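Local coordinates for protein polyhedrin (Uranotaenia sapphirina cypovirus, PDB 4ZQX) that forms the crystalline polyhedra that enclose cypovirus particles and binds ATP, at residues Val32-Tyr35 / Gln39-Ser42. Sequence-based numbering, arbitrary orientation.
Sequences VAEY and QCKS
Tyr-35 turns the edge of its ring to Gln-39 and Lys-41 just beyond the end of strand 27-34, which pairs with strand 40-47 in a beta hairpin. The ring meets the opposite segment, 39-42, with that edge: CD2 is 3.4 Å from Gln-39 O, and CE2 reaches the CB of Lys-41 at 3.9 Å. With CG anti to the carbonyl carbon (chi1 -57°), the ring is carried back along the hairpin, and its hydroxyl ends beside the Lys-41 chain, where OH lies 3.8 Å from CD. A tyrosine suits this place because its flat ring packs edge-on against the backbone of 39-41 while its OH hydrogen-bonds to Leu-60 O. Gln-39 bends at chi2 (-87°) and crosses the tyrosine at about a right angle, bringing its OE1 3.7 Å from Tyr-35 CB; its flexible methylenes allow this bend, and the residue as a whole stays partly exposed. Lysine serves a double purpose: its extended methylenes pack beside the tyrosine, and its NZ forms a salt bridge with Asp-63 and a hydrogen bond to Glu-59 O.

The backbones run antiparallel. Ala-33 and Lys-41 form a hydrogen-bonded pair, with Ala-33 N to Lys-41 O at 2.9 Å and a matching return bond, and Tyr-35 N adds a third bond to Gln-39 O at 3.0 Å. On the other face, Val-32 CG1 packs 4.2 Å from Cys-40 CB, a small apolar contact on the side where Val-32 also touches helix 214-225.

Backbone bonds thus fix the register, while Tyr-35 and Lys-41 direct their polar ends to residues 59-63, so the positive charge of Lys-41 is probably stabilised by Asp-63.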
loop_
_atom_site.group_PDB
_atom_site.type_symbol
_atom_site.label_atom_id
_atom_site.label_comp_id
_atom_site.label_asym_id
_atom_site.label_seq_id
_atom_site.Cartn_x
_atom_site.Cartn_y
_atom_site.Cartn_z
ATOM N N VAL A 32 1.420 18.648 -4.982
ATOM C CA VAL A 32 1.841 19.000 -6.330
ATOM C C VAL A 32 3.343 19.225 -6.378
ATOM O O VAL A 32 3.882 20.077 -5.643
ATOM C CB VAL A 32 1.166 20.303 -6.803
ATOM C CG1 VAL A 32 1.580 20.653 -8.249
ATOM C CG2 VAL A 32 -0.352 20.205 -6.659
ATOM N N ALA A 33 4.004 18.479 -7.259
ATOM C CA ALA A 33 5.415 18.681 -7.565
ATOM C C ALA A 33 5.524 19.450 -8.877
ATOM O O ALA A 33 4.897 19.082 -9.854
ATOM C CB ALA A 33 6.132 17.326 -7.693
ATOM N N GLU A 34 6.315 20.515 -8.886
ATOM C CA GLU A 34 6.543 21.306 -10.095
ATOM C C GLU A 34 8.027 21.193 -10.461
ATOM O O GLU A 34 8.898 21.298 -9.600
ATOM C CB GLU A 34 6.122 22.773 -9.889
ATOM C CG GLU A 34 6.225 23.625 -11.178
ATOM C CD GLU A 34 5.635 25.042 -11.074
ATOM O OE1 GLU A 34 6.146 25.935 -11.791
ATOM O OE2 GLU A 34 4.663 25.272 -10.314
ATOM N N TYR A 35 8.295 20.971 -11.744
ATOM C CA TYR A 35 9.642 20.695 -12.235
ATOM C C TYR A 35 10.179 21.888 -13.040
ATOM O O TYR A 35 9.438 22.822 -13.344
ATOM C CB TYR A 35 9.600 19.396 -13.059
ATOM C CG TYR A 35 9.061 18.243 -12.238
ATOM C CD1 TYR A 35 9.908 17.453 -11.467
ATOM C CD2 TYR A 35 7.703 17.963 -12.197
ATOM C CE1 TYR A 35 9.427 16.403 -10.709
ATOM C CE2 TYR A 35 7.208 16.915 -11.440
ATOM C CZ TYR A 35 8.068 16.146 -10.692
ATOM O OH TYR A 35 7.577 15.108 -9.940
ATOM N N GLN A 39 6.337 21.534 -15.834
ATOM C CA GLN A 39 5.418 20.418 -15.764
ATOM C C GLN A 39 5.124 20.118 -14.302
ATOM O O GLN A 39 5.889 20.516 -13.418
ATOM C CB GLN A 39 5.932 19.190 -16.530
ATOM C CG GLN A 39 7.198 18.600 -16.042
ATOM C CD GLN A 39 8.439 19.243 -16.648
ATOM O OE1 GLN A 39 8.703 20.414 -16.455
ATOM N NE2 GLN A 39 9.218 18.452 -17.354
ATOM N N CYS A 40 3.992 19.452 -14.065
ATOM C CA CYS A 40 3.500 19.176 -12.719
ATOM C C CYS A 40 3.047 17.742 -12.602
ATOM O O CYS A 40 2.500 17.160 -13.557
ATOM C CB CYS A 40 2.297 20.060 -12.372
ATOM S SG CYS A 40 2.614 21.831 -12.331
ATOM N N LYS A 41 3.270 17.187 -11.420
ATOM C CA LYS A 41 2.733 15.887 -11.052
ATOM C C LYS A 41 1.912 16.096 -9.790
ATOM O O LYS A 41 2.375 16.736 -8.857
ATOM C CB LYS A 41 3.882 14.918 -10.786
ATOM C CG LYS A 41 3.635 13.524 -11.211
ATOM C CD LYS A 41 4.930 12.708 -11.263
ATOM C CE LYS A 41 4.611 11.265 -10.998
ATOM N NZ LYS A 41 5.780 10.381 -11.117
ATOM N N SER A 42 0.681 15.599 -9.770
ATOM C CA SER A 42 -0.154 15.719 -8.566
ATOM C C SER A 42 -0.491 14.348 -8.008
ATOM O O SER A 42 -0.663 13.397 -8.756
ATOM C CB SER A 42 -1.439 16.498 -8.825
ATOM O OG SER A 42 -2.273 15.816 -9.737
#